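Local atomic coordinates of Xcc_ctr_pt (Xanthomonas campestris pv. campestris, PDB entry 6NJW), a protein that probably cleaves DNA as a class 2 OLD family nuclease, this C-terminal region carrying the Toprim domain with magnesium-binding residues suited to a two-metal mechanism. Residues R96-L101 and D109-D114; G22-E27 and E215-A220; P63-L68 and L101-G106; P36-V41 and V205-I210. All coordinates share one frame; numbering follows the deposited sequence.

Contact 1. Residues R96-L101 and D109-D114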
loop_
_atom_site.group_PDB
_atom_site.type_symbol
_atom_site.label_atom_id
_atom_site.label_comp_id
_atom_site.label_asym_id
_atom_site.label_seq_id
_atom_site.Cartn_x
_atom_site.Cartn_y
_atom_site.Cartn_z
ATOM N N ARG A 96 -8.164 -10.379 9.654
ATOM C CA ARG A 96 -6.771 -10.104 9.321
ATOM C C ARG A 96 -6.129 -9.177 10.347
ATOM O O ARG A 96 -4.992 -9.408 10.771
ATOM C CB ARG A 96 -6.703 -9.512 7.912
ATOM C CG ARG A 96 -5.313 -9.126 7.404
ATOM C CD ARG A 96 -5.445 -8.335 6.095
ATOM N NE ARG A 96 -6.507 -8.910 5.266
ATOM C CZ ARG A 96 -7.289 -8.220 4.441
ATOM N NH1 ARG A 96 -7.139 -6.910 4.315
ATOM N NH2 ARG A 96 -8.226 -8.847 3.738
ATOM N N LEU A 97 -6.860 -8.151 10.798
ATOM C CA LEU A 97 -6.300 -7.203 11.754
ATOM C C LEU A 97 -6.368 -7.715 13.187
ATOM O O LEU A 97 -5.492 -7.400 13.992
ATOM C CB LEU A 97 -7.015 -5.847 11.651
ATOM C CG LEU A 97 -6.689 -5.020 10.406
ATOM C CD1 LEU A 97 -7.427 -3.678 10.421
ATOM C CD2 LEU A 97 -5.188 -4.807 10.289
ATOM N N ILE A 98 -7.385 -8.498 13.540
ATOM C CA ILE A 98 -7.361 -9.143 14.853
ATOM C C ILE A 98 -6.162 -10.083 14.955
ATOM O O ILE A 98 -5.514 -10.180 16.006
ATOM C CB ILE A 98 -8.690 -9.878 15.115
ATOM C CG1 ILE A 98 -9.811 -8.858 15.355
ATOM C CG2 ILE A 98 -8.554 -10.815 16.316
ATOM C CD1 ILE A 98 -11.193 -9.475 15.433
ATOM N N ASN A 99 -5.832 -10.762 13.858
ATOM C CA ASN A 99 -4.699 -11.683 13.875
ATOM C C ASN A 99 -3.392 -10.963 14.184
ATOM O O ASN A 99 -2.549 -11.493 14.922
ATOM C CB ASN A 99 -4.618 -12.429 12.546
ATOM C CG ASN A 99 -5.619 -13.578 12.472
ATOM O OD1 ASN A 99 -6.070 -14.071 13.497
ATOM N ND2 ASN A 99 -5.984 -13.981 11.262
ATOM N N VAL A 100 -3.207 -9.740 13.666
ATOM C CA VAL A 100 -1.989 -9.017 14.046
ATOM C C VAL A 100 -2.145 -8.281 15.375
ATOM O O VAL A 100 -1.161 -8.123 16.109
ATOM C CB VAL A 100 -1.516 -8.062 12.930
ATOM C CG1 VAL A 100 -1.086 -8.860 11.710
ATOM C CG2 VAL A 100 -2.591 -7.057 12.552
ATOM N N LEU A 101 -3.351 -7.824 15.731
ATOM C CA LEU A 101 -3.485 -7.148 17.017
ATOM C C LEU A 101 -3.274 -8.112 18.179
ATOM O O LEU A 101 -2.759 -7.709 19.229
ATOM C CB LEU A 101 -4.844 -6.462 17.123
ATOM C CG LEU A 101 -5.038 -5.179 16.298
ATOM C CD1 LEU A 101 -6.516 -4.819 16.214
ATOM C CD2 LEU A 101 -4.245 -4.021 16.865
ATOM N N ASP A 109 -8.172 -9.264 24.562
ATOM C CA ASP A 109 -9.223 -9.778 23.704
ATOM C C ASP A 109 -9.692 -8.698 22.743
ATOM O O ASP A 109 -9.947 -7.560 23.144
ATOM C CB ASP A 109 -10.406 -10.303 24.509
ATOM C CG ASP A 109 -11.394 -11.055 23.631
ATOM O OD1 ASP A 109 -10.946 -11.932 22.858
ATOM O OD2 ASP A 109 -12.604 -10.762 23.691
ATOM N N HIS A 110 -9.820 -9.072 21.475
ATOM C CA HIS A 110 -10.303 -8.191 20.428
ATOM C C HIS A 110 -11.541 -8.750 19.733
ATOM O O HIS A 110 -12.051 -8.125 18.797
ATOM C CB HIS A 110 -9.177 -7.934 19.404
ATOM C CG HIS A 110 -7.902 -7.428 20.019
ATOM N ND1 HIS A 110 -6.749 -8.186 20.088
ATOM C CD2 HIS A 110 -7.602 -6.242 20.601
ATOM C CE1 HIS A 110 -5.797 -7.488 20.683
ATOM N NE2 HIS A 110 -6.287 -6.303 21.000
ATOM N N GLU A 111 -12.054 -9.901 20.181
ATOM C CA GLU A 111 -13.138 -10.570 19.463
ATOM C C GLU A 111 -14.439 -9.780 19.505
ATOM O O GLU A 111 -15.271 -9.914 18.598
ATOM C CB GLU A 111 -13.379 -11.968 20.040
ATOM C CG GLU A 111 -12.243 -12.930 19.807
ATOM C CD GLU A 111 -11.794 -12.939 18.363
ATOM O OE1 GLU A 111 -12.666 -12.996 17.458
ATOM O OE2 GLU A 111 -10.561 -12.880 18.142
ATOM N N GLU A 112 -14.641 -8.965 20.537
ATOM C CA GLU A 112 -15.914 -8.281 20.709
ATOM C C GLU A 112 -15.976 -6.933 20.000
ATOM O O GLU A 112 -16.972 -6.218 20.150
ATOM C CB GLU A 112 -16.222 -8.107 22.198
ATOM C CG GLU A 112 -16.453 -9.418 22.950
ATOM C CD GLU A 112 -17.392 -10.386 22.223
ATOM O OE1 GLU A 112 -18.481 -9.960 21.768
ATOM O OE2 GLU A 112 -17.038 -11.585 22.116
ATOM N N LEU A 113 -14.961 -6.570 19.219
ATOM C CA LEU A 113 -14.987 -5.305 18.496
ATOM C C LEU A 113 -15.585 -5.512 17.114
ATOM O O LEU A 113 -15.363 -6.549 16.481
ATOM C CB LEU A 113 -13.579 -4.718 18.372
ATOM C CG LEU A 113 -12.813 -4.602 19.684
ATOM C CD1 LEU A 113 -11.416 -4.043 19.452
ATOM C CD2 LEU A 113 -13.597 -3.725 20.641
ATOM N N ASP A 114 -16.351 -4.528 16.649
ATOM C CA ASP A 114 -16.805 -4.610 15.271
ATOM C C ASP A 114 -15.672 -4.184 14.341
ATOM O O ASP A 114 -14.613 -3.731 14.784
ATOM C CB ASP A 114 -18.082 -3.783 15.053
ATOM C CG ASP A 114 -17.897 -2.282 15.289
ATOM O OD1 ASP A 114 -16.780 -1.736 15.112
ATOM O OD2 ASP A 114 -18.907 -1.626 15.644
#

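Contact 2. Residues G22-E27 and E215-A220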
loop_
_atom_site.group_PDB
_atom_site.type_symbol
_atom_site.label_atom_id
_atom_site.label_comp_id
_atom_site.label_asym_id
_atom_site.label_seq_id
_atom_site.Cartn_x
_atom_site.Cartn_y
_atom_site.Cartn_z
ATOM N N GLY A 22 13.379 0.147 9.813
ATOM C CA GLY A 22 11.928 0.087 9.794
ATOM C C GLY A 22 11.466 -0.698 8.590
ATOM O O GLY A 22 12.220 -0.890 7.628
ATOM N N VAL A 23 10.215 -1.175 8.653
ATOM C CA VAL A 23 9.665 -2.012 7.587
ATOM C C VAL A 23 8.248 -1.558 7.258
ATOM O O VAL A 23 7.432 -1.378 8.158
ATOM C CB VAL A 23 9.640 -3.507 7.954
ATOM C CG1 VAL A 23 9.103 -4.301 6.756
ATOM C CG2 VAL A 23 11.034 -3.992 8.294
ATOM N N ILE A 24 7.962 -1.392 5.972
ATOM C CA ILE A 24 6.618 -1.142 5.469
ATOM C C ILE A 24 6.097 -2.435 4.850
ATOM O O ILE A 24 6.621 -2.888 3.828
ATOM C CB ILE A 24 6.612 -0.016 4.424
ATOM C CG1 ILE A 24 7.029 1.319 5.060
ATOM C CG2 ILE A 24 5.238 0.065 3.755
ATOM C CD1 ILE A 24 7.523 2.346 3.995
ATOM N N LEU A 25 5.042 -3.000 5.432
ATOM C CA LEU A 25 4.474 -4.265 4.968
ATOM C C LEU A 25 3.300 -3.978 4.047
ATOM O O LEU A 25 2.375 -3.248 4.435
ATOM C CB LEU A 25 4.008 -5.118 6.156
ATOM C CG LEU A 25 5.105 -5.554 7.122
ATOM C CD1 LEU A 25 4.448 -6.200 8.360
ATOM C CD2 LEU A 25 6.035 -6.522 6.398
ATOM N N VAL A 26 3.338 -4.552 2.840
ATOM C CA VAL A 26 2.332 -4.339 1.810
ATOM C C VAL A 26 1.901 -5.696 1.254
ATOM O O VAL A 26 2.570 -6.708 1.446
ATOM C CB VAL A 26 2.862 -3.423 0.683
ATOM C CG1 VAL A 26 3.353 -2.071 1.292
ATOM C CG2 VAL A 26 3.969 -4.099 -0.075
ATOM N N GLU A 27 0.764 -5.708 0.551
ATOM C CA GLU A 27 0.195 -6.977 0.104
ATOM C C GLU A 27 0.894 -7.541 -1.129
ATOM O O GLU A 27 1.072 -8.757 -1.238
ATOM C CB GLU A 27 -1.295 -6.814 -0.190
ATOM C CG GLU A 27 -2.160 -6.595 1.047
ATOM C CD GLU A 27 -3.639 -6.493 0.674
ATOM O OE1 GLU A 27 -3.975 -6.840 -0.479
ATOM O OE2 GLU A 27 -4.455 -6.072 1.519
ATOM N N GLU A 215 4.048 8.491 6.986
ATOM C CA GLU A 215 4.288 9.424 8.087
ATOM C C GLU A 215 4.430 8.690 9.419
ATOM O O GLU A 215 5.237 9.081 10.271
ATOM C CB GLU A 215 3.153 10.445 8.141
ATOM C CG GLU A 215 3.079 11.330 6.873
ATOM C CD GLU A 215 1.964 12.385 6.922
ATOM O OE1 GLU A 215 0.950 12.155 7.607
ATOM O OE2 GLU A 215 2.102 13.428 6.249
ATOM N N HIS A 216 3.676 7.603 9.605
ATOM C CA HIS A 216 3.786 6.846 10.847
ATOM C C HIS A 216 5.184 6.253 11.001
ATOM O O HIS A 216 5.806 6.390 12.059
ATOM C CB HIS A 216 2.733 5.732 10.889
ATOM C CG HIS A 216 2.680 5.013 12.204
ATOM N ND1 HIS A 216 1.741 5.299 13.173
ATOM C CD2 HIS A 216 3.472 4.043 12.727
ATOM C CE1 HIS A 216 1.949 4.534 14.230
ATOM N NE2 HIS A 216 2.994 3.762 13.986
ATOM N N ILE A 217 5.702 5.601 9.951
ATOM C CA ILE A 217 7.002 4.941 10.079
ATOM C C ILE A 217 8.122 5.971 10.115
ATOM O O ILE A 217 9.119 5.800 10.831
ATOM C CB ILE A 217 7.214 3.900 8.958
ATOM C CG1 ILE A 217 8.454 3.032 9.242
ATOM C CG2 ILE A 217 7.363 4.522 7.590
ATOM C CD1 ILE A 217 8.328 2.235 10.537
ATOM N N ARG A 218 7.978 7.057 9.351
ATOM C CA ARG A 218 8.947 8.153 9.422
ATOM C C ARG A 218 9.006 8.731 10.833
ATOM O O ARG A 218 10.094 8.966 11.381
ATOM C CB ARG A 218 8.569 9.228 8.394
ATOM C CG ARG A 218 9.549 10.414 8.256
ATOM C CD ARG A 218 9.351 11.546 9.301
ATOM N NE ARG A 218 7.958 11.864 9.616
ATOM C CZ ARG A 218 7.162 12.563 8.819
ATOM N NH1 ARG A 218 7.623 13.004 7.654
ATOM N NH2 ARG A 218 5.911 12.820 9.183
ATOM N N ASP A 219 7.842 8.957 11.442
ATOM C CA ASP A 219 7.807 9.504 12.791
ATOM C C ASP A 219 8.526 8.587 13.771
ATOM O O ASP A 219 9.323 9.051 14.594
ATOM C CB ASP A 219 6.363 9.724 13.236
ATOM C CG ASP A 219 5.740 10.971 12.632
ATOM O OD1 ASP A 219 6.400 11.655 11.817
ATOM O OD2 ASP A 219 4.577 11.265 12.974
ATOM N N ALA A 220 8.273 7.280 13.683
ATOM C CA ALA A 220 8.885 6.338 14.614
ATOM C C ALA A 220 10.405 6.334 14.490
ATOM O O ALA A 220 11.121 6.289 15.497
ATOM C CB ALA A 220 8.333 4.932 14.373
#

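Contact 3. Residues P63-L68 and L101-G106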
loop_
_atom_site.group_PDB
_atom_site.type_symbol
_atom_site.label_atom_id
_atom_site.label_comp_id
_atom_site.label_asym_id
_atom_site.label_seq_id
_atom_site.Cartn_x
_atom_site.Cartn_y
_atom_site.Cartn_z
ATOM N N PRO A 63 2.729 -13.566 10.200
ATOM C CA PRO A 63 4.125 -14.000 10.400
ATOM C C PRO A 63 5.106 -12.851 10.414
ATOM O O PRO A 63 6.104 -12.909 11.141
ATOM C CB PRO A 63 4.383 -14.928 9.204
ATOM C CG PRO A 63 3.017 -15.385 8.796
ATOM C CD PRO A 63 2.128 -14.211 9.020
ATOM N N TYR A 64 4.848 -11.798 9.635
ATOM C CA TYR A 64 5.746 -10.644 9.632
ATOM C C TYR A 64 5.608 -9.804 10.891
ATOM O O TYR A 64 6.603 -9.260 11.391
ATOM C CB TYR A 64 5.483 -9.794 8.393
ATOM C CG TYR A 64 5.920 -10.521 7.160
ATOM C CD1 TYR A 64 5.081 -11.448 6.542
ATOM C CD2 TYR A 64 7.187 -10.331 6.641
ATOM C CE1 TYR A 64 5.481 -12.141 5.410
ATOM C CE2 TYR A 64 7.605 -11.022 5.510
ATOM C CZ TYR A 64 6.747 -11.922 4.903
ATOM O OH TYR A 64 7.157 -12.600 3.779
ATOM N N VAL A 65 4.385 -9.635 11.400
ATOM C CA VAL A 65 4.236 -8.911 12.656
ATOM C C VAL A 65 4.884 -9.690 13.800
ATOM O O VAL A 65 5.474 -9.100 14.719
ATOM C CB VAL A 65 2.747 -8.602 12.924
ATOM C CG1 VAL A 65 2.557 -8.003 14.309
ATOM C CG2 VAL A 65 2.234 -7.655 11.866
ATOM N N LYS A 66 4.809 -11.027 13.761
ATOM C CA LYS A 66 5.545 -11.810 14.757
ATOM C C LYS A 66 7.045 -11.556 14.658
ATOM O O LYS A 66 7.722 -11.364 15.673
ATOM C CB LYS A 66 5.232 -13.303 14.588
ATOM C CG LYS A 66 3.840 -13.706 15.101
ATOM C CD LYS A 66 3.549 -15.182 14.769
ATOM C CE LYS A 66 2.252 -15.678 15.394
ATOM N NZ LYS A 66 2.046 -17.132 15.078
ATOM N N LEU A 67 7.580 -11.520 13.442
ATOM C CA LEU A 67 9.017 -11.288 13.281
ATOM C C LEU A 67 9.432 -9.911 13.799
ATOM O O LEU A 67 10.481 -9.766 14.441
ATOM C CB LEU A 67 9.404 -11.441 11.815
ATOM C CG LEU A 67 10.835 -11.030 11.463
ATOM C CD1 LEU A 67 11.853 -11.962 12.153
ATOM C CD2 LEU A 67 11.022 -11.045 9.941
ATOM N N LEU A 68 8.619 -8.885 13.535
ATOM C CA LEU A 68 8.986 -7.503 13.847
ATOM C C LEU A 68 8.445 -7.011 15.185
ATOM O O LEU A 68 8.898 -5.973 15.669
ATOM C CB LEU A 68 8.509 -6.566 12.717
ATOM C CG LEU A 68 8.889 -7.014 11.302
ATOM C CD1 LEU A 68 8.101 -6.236 10.247
ATOM C CD2 LEU A 68 10.381 -6.871 11.060
ATOM N N LEU A 101 -3.351 -7.824 15.731
ATOM C CA LEU A 101 -3.485 -7.148 17.017
ATOM C C LEU A 101 -3.274 -8.112 18.179
ATOM O O LEU A 101 -2.759 -7.709 19.229
ATOM C CB LEU A 101 -4.844 -6.462 17.123
ATOM C CG LEU A 101 -5.038 -5.179 16.298
ATOM C CD1 LEU A 101 -6.516 -4.819 16.214
ATOM C CD2 LEU A 101 -4.245 -4.021 16.865
ATOM N N ASP A 102 -3.643 -9.386 18.002
ATOM C CA ASP A 102 -3.339 -10.396 19.017
ATOM C C ASP A 102 -1.840 -10.525 19.260
ATOM O O ASP A 102 -1.421 -10.859 20.371
ATOM C CB ASP A 102 -3.906 -11.751 18.605
ATOM C CG ASP A 102 -5.411 -11.826 18.739
ATOM O OD1 ASP A 102 -6.007 -10.963 19.416
ATOM O OD2 ASP A 102 -5.995 -12.755 18.149
ATOM N N VAL A 103 -1.022 -10.270 18.237
ATOM C CA VAL A 103 0.430 -10.287 18.401
ATOM C C VAL A 103 0.927 -8.973 18.998
ATOM O O VAL A 103 1.635 -8.956 20.013
ATOM C CB VAL A 103 1.107 -10.577 17.045
ATOM C CG1 VAL A 103 2.625 -10.516 17.170
ATOM C CG2 VAL A 103 0.647 -11.926 16.479
ATOM N N ILE A 104 0.588 -7.844 18.371
ATOM C CA ILE A 104 1.183 -6.582 18.799
ATOM C C ILE A 104 0.563 -6.064 20.093
ATOM O O ILE A 104 1.170 -5.228 20.774
ATOM C CB ILE A 104 1.073 -5.527 17.686
ATOM C CG1 ILE A 104 2.072 -4.392 17.915
ATOM C CG2 ILE A 104 -0.342 -4.955 17.627
ATOM C CD1 ILE A 104 3.485 -4.718 17.462
ATOM N N GLU A 105 -0.613 -6.555 20.466
ATOM C CA GLU A 105 -1.299 -6.146 21.690
ATOM C C GLU A 105 -1.765 -7.409 22.417
ATOM O O GLU A 105 -2.947 -7.621 22.683
ATOM C CB GLU A 105 -2.459 -5.191 21.360
ATOM C CG GLU A 105 -3.034 -4.428 22.527
ATOM C CD GLU A 105 -4.195 -3.510 22.114
ATOM O OE1 GLU A 105 -5.296 -4.039 21.837
ATOM O OE2 GLU A 105 -4.001 -2.268 22.072
ATOM N N GLY A 106 -0.808 -8.284 22.709
ATOM C CA GLY A 106 -1.097 -9.559 23.336
ATOM C C GLY A 106 -0.863 -9.466 24.832
ATOM O O GLY A 106 0.043 -8.767 25.284
#

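Contact 4. Residues P36-V41 and V205-I210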
loop_
_atom_site.group_PDB
_atom_site.type_symbol
_atom_site.label_atom_id
_atom_site.label_comp_id
_atom_site.label_asym_id
_atom_site.label_seq_id
_atom_site.Cartn_x
_atom_site.Cartn_y
_atom_site.Cartn_z
ATOM N N PRO A 36 7.149 3.402 -2.502
ATOM C CA PRO A 36 8.387 4.204 -2.487
ATOM C C PRO A 36 8.347 5.403 -3.420
ATOM O O PRO A 36 8.972 6.424 -3.120
ATOM C CB PRO A 36 9.480 3.219 -2.925
ATOM C CG PRO A 36 8.879 1.845 -2.815
ATOM C CD PRO A 36 7.400 1.992 -2.876
ATOM N N ALA A 37 7.674 5.295 -4.565
ATOM C CA ALA A 37 7.522 6.451 -5.440
ATOM C C ALA A 37 6.753 7.562 -4.741
ATOM O O ALA A 37 7.122 8.735 -4.842
ATOM C CB ALA A 37 6.830 6.035 -6.744
ATOM N N PHE A 38 5.684 7.224 -4.018
ATOM C CA PHE A 38 4.991 8.268 -3.267
ATOM C C PHE A 38 5.868 8.810 -2.147
ATOM O O PHE A 38 5.810 10.006 -1.839
ATOM C CB PHE A 38 3.669 7.761 -2.696
ATOM C CG PHE A 38 2.517 7.828 -3.686
ATOM C CD1 PHE A 38 2.113 9.052 -4.217
ATOM C CD2 PHE A 38 1.848 6.675 -4.075
ATOM C CE1 PHE A 38 1.062 9.128 -5.132
ATOM C CE2 PHE A 38 0.798 6.738 -4.992
ATOM C CZ PHE A 38 0.401 7.962 -5.513
ATOM N N ALA A 39 6.664 7.945 -1.514
ATOM C CA ALA A 39 7.573 8.402 -0.461
ATOM C C ALA A 39 8.494 9.509 -0.972
ATOM O O ALA A 39 8.673 10.536 -0.305
ATOM C CB ALA A 39 8.389 7.224 0.083
ATOM N N GLU A 40 9.069 9.329 -2.164
ATOM C CA GLU A 40 10.018 10.323 -2.675
ATOM C C GLU A 40 9.350 11.675 -2.897
ATOM O O GLU A 40 9.908 12.714 -2.523
ATOM C CB GLU A 40 10.674 9.839 -3.966
ATOM C CG GLU A 40 11.762 8.783 -3.747
ATOM C CD GLU A 40 12.785 9.184 -2.683
ATOM O OE1 GLU A 40 13.302 10.319 -2.747
ATOM O OE2 GLU A 40 13.067 8.359 -1.780
ATOM N N VAL A 41 8.154 11.691 -3.502
ATOM C CA VAL A 41 7.477 12.970 -3.710
ATOM C C VAL A 41 6.894 13.523 -2.417
ATOM O O VAL A 41 6.551 14.705 -2.369
ATOM C CB VAL A 41 6.376 12.889 -4.795
ATOM C CG1 VAL A 41 7.005 12.689 -6.157
ATOM C CG2 VAL A 41 5.371 11.761 -4.478
ATOM N N VAL A 205 -1.736 13.401 -5.538
ATOM C CA VAL A 205 -2.595 12.239 -5.786
ATOM C C VAL A 205 -2.250 11.067 -4.863
ATOM O O VAL A 205 -2.566 9.916 -5.178
ATOM C CB VAL A 205 -2.556 11.801 -7.260
ATOM C CG1 VAL A 205 -3.080 12.911 -8.165
ATOM C CG2 VAL A 205 -1.139 11.356 -7.676
ATOM N N CYS A 206 -1.600 11.321 -3.738
ATOM C CA CYS A 206 -1.232 10.227 -2.839
ATOM C C CYS A 206 -2.463 9.752 -2.079
ATOM O O CYS A 206 -3.113 10.562 -1.411
ATOM C CB CYS A 206 -0.153 10.671 -1.849
ATOM S SG CYS A 206 0.489 9.318 -0.797
ATOM N N PRO A 207 -2.806 8.464 -2.136
ATOM C CA PRO A 207 -3.907 7.965 -1.308
ATOM C C PRO A 207 -3.616 8.210 0.160
ATOM O O PRO A 207 -2.468 8.129 0.608
ATOM C CB PRO A 207 -3.951 6.465 -1.628
ATOM C CG PRO A 207 -3.248 6.325 -2.949
ATOM C CD PRO A 207 -2.211 7.415 -2.975
ATOM N N ALA A 208 -4.681 8.498 0.909
ATOM C CA ALA A 208 -4.537 8.873 2.313
ATOM C C ALA A 208 -3.927 7.747 3.151
ATOM O O ALA A 208 -3.125 8.006 4.061
ATOM C CB ALA A 208 -5.893 9.288 2.878
ATOM N N TYR A 209 -4.290 6.494 2.881
ATOM C CA TYR A 209 -3.747 5.429 3.720
ATOM C C TYR A 209 -2.242 5.270 3.516
ATOM O O TYR A 209 -1.522 4.931 4.464
ATOM C CB TYR A 209 -4.508 4.115 3.489
ATOM C CG TYR A 209 -4.148 3.302 2.261
ATOM C CD1 TYR A 209 -4.308 3.817 0.974
ATOM C CD2 TYR A 209 -3.690 2.004 2.384
ATOM C CE1 TYR A 209 -3.992 3.054 -0.157
ATOM C CE2 TYR A 209 -3.362 1.236 1.256
ATOM C CZ TYR A 209 -3.521 1.766 -0.004
ATOM O OH TYR A 209 -3.199 1.004 -1.116
ATOM N N ILE A 210 -1.743 5.566 2.315
ATOM C CA ILE A 210 -0.307 5.488 2.061
ATOM C C ILE A 210 0.426 6.639 2.745
ATOM O O ILE A 210 1.479 6.443 3.365
ATOM C CB ILE A 210 -0.045 5.459 0.540
ATOM C CG1 ILE A 210 -0.517 4.118 -0.059
ATOM C CG2 ILE A 210 1.429 5.699 0.218
ATOM C CD1 ILE A 210 -0.264 4.002 -1.558
#

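Contact 1. Residues R96-L101 and D109-D114
Ile98 and His110 bring the two backbones closest, with 6.4 Å from Ile98 CA to His110 CA: residues 96-101 are helical, while 109-114 form a loop that folds back along them through a type I turn from His110 to Leu113. No hydrogen bond links the segments directly. The imidazole of His110 lies against the end of the helical segment, where Leu101 CB sits over one ring face, 4.0 Å from the ring centroid and displaced toward the rim. With CG anti to the carbonyl carbon, chi1 (-54°) directs the His110 ring at the helix, and His110 CE1 comes 3.4 Å from Leu101 O. Both ring nitrogens are engaged just beyond the contact, ND1 by Asp102 and NE2 by Glu105, so two carboxylates fix the ring's rotation and would favour a positively charged imidazole. One turn earlier, Ile98 spreads its branches over the loop: CD1 approaches the backbone O of His110 at 3.7 Å, and CG2 meets Glu111 OE2 at 3.4 Å. The Glu111 chain bends at chi2 (-49°) to bring its carboxylate back over the helix, and its other oxygen forms a salt bridge with Arg95. Ile98 and Leu113 also touch Val118. The arrangement is a loop joining two consecutive helices, 93-104 and 115-123, folded back on the first and pinned by a buried histidine bonded through both ring nitrogens.

Contact 2. Residues G22-E27 and E215-A220
Ile217 points from helix 215-220 at strand 22-26 and reaches three of its residues with its two branches. CG1 stands anti to the backbone N (chi1 -170°), and chi2 turns CD1 onto the strand's start, where it lies 4.3 Å from Gly22 CA and equally far from Val23 N. With no side chain on Gly22, the delta methyl rests directly on the backbone. The other branch, CG2, meets Ile24 CG1 at 4.1 Å, the two isoleucines passing at a slant rather than end to end. Val23, in contrast, directs its CB away from the helix, and its side chain touches Leu68 of helix 62-68. On the helix itself Arg218 grips Asp219 side-on: NE and NH2 both reach OD1, at 2.7 Å from NE, with the oxygen nearly in the guanidinium plane. Strand and helix run antiparallel (169°), their axes 9.2 Å apart. Ile217 also touches Ile51 and Val78 of the strands flanking 22-26, so one aliphatic residue spans three neighbouring strands. Such a hydrophobic seam between a helix and one face of a parallel sheet, with helix 62-68 on the other face, is characteristic of the alpha/beta architecture of the Toprim fold.

Contact 3. Residues P63-L68 and L101-G106
Val103 carries the largest share of this interface, set against Val65 and Lys66 of the facing helix. Val103 CG1, anti to the backbone N (chi1 176°), reaches across to Val65 CG1 at 3.8 Å, the two valines meeting at a slant. The same Val103 CG1 also lies 4.0 Å from Lys66 CG, whereas Val103 CG2 turns to the lysine alone, 3.9 Å from Lys66 CG. Val65 likewise uses its CG1, the methyl anti to its own backbone N, and this atom comes 4.4 Å from Ile104 CB, so it rests between two successive residues of the partner helix. Lys66 contributes aliphatic carbon alone: the base of its chain passes Val103 at about a right angle, and the extended remainder leads the ammonium group away. Val65 is buried and Lys66 exposed, so the interface runs from interior to surface. The backbones approach most closely here, Lys66 CA lying 6.5 Å from Val103 CA. Val65 and Ile104 both touch His77 of strand 77-82. The pairing is typical of neighbouring helices on one face of an alpha/beta sheet: helix 62-68 belongs to the beta-alpha-beta crossover joining strands 51-55 and 77-82, and helix 93-104 is the next helix, after strand 77-82.

Contact 4. Residues P36-V41 and V205-I210
Phe38 leaves helix 36-41 toward the bend that precedes helix 208-226, and its side chain accounts for every contact between the segments. At the root, Phe38 CB lies 4.0 Å from Cys206 SG and 4.2 Å from Ile210 CG2. With CG anti to the carbonyl carbon (chi1 -84°), the ring is carried onward past the sulfur of Cys206, and Phe38 CG comes 3.8 Å from Cys206 SG; the thiol sits obliquely beside the ring in a sulfur-aromatic contact. Next, Phe38 CD1 meets Cys206 CB at 3.7 Å. Farther along that side of the ring, Phe38 CE1 presses on the backbone at Cys206 CA, 3.4 Å away, and touches Val205 CG2. The tip atom, Phe38 CZ, faces Val205 O at 3.6 Å. Returning by the other side, Phe38 CE2 lies 3.7 Å from Pro207 CD, which it shares with CZ. Pro207 CD sits over one face of the Phe38 ring in a CH-pi contact, 29° off the ring normal. Side chain and pyrrolidine cross at about a right angle. Val205 and Pro207 meet the outer part of the ring, and Cys206 runs along it from the base, where Ile210 also touches. Pro207 occupies the N-cap position, and two residues on Tyr209 joins Asp82 at the bound magnesium ion. The Ile210 side chain is about 6 Å from that ion, so the contact adjoins the site. Phe38 thus projects from helix 29-41, which follows strand 22-26, into the angle between helix 134-154, whose Leu138 it touches, and the lead-in to helix 208-226.

In the fold
Near the N terminus comes strand 22-26, whose partner in contact 2 arrives almost at the C terminus, so that contact closes the widest loop and encloses the other three. Contact 4 nests directly within it: helix 29-41 follows the strand, and both contacts end on helix 208-226 or its lead-in. Inside contact 4 lie contacts 3 and 1. Contact 3 opens at 63-68, contact 1 opens at 96-101 before contact 3 closes at 101-106, and contact 1 closes last at 109-114, so the two cross; they share Leu101. Contacts 1 and 3 hold helices 62-68, 93-104 and the loop before 115-123 together, whereas contacts 2 and 4 bring the C-terminal helix back to the Toprim core.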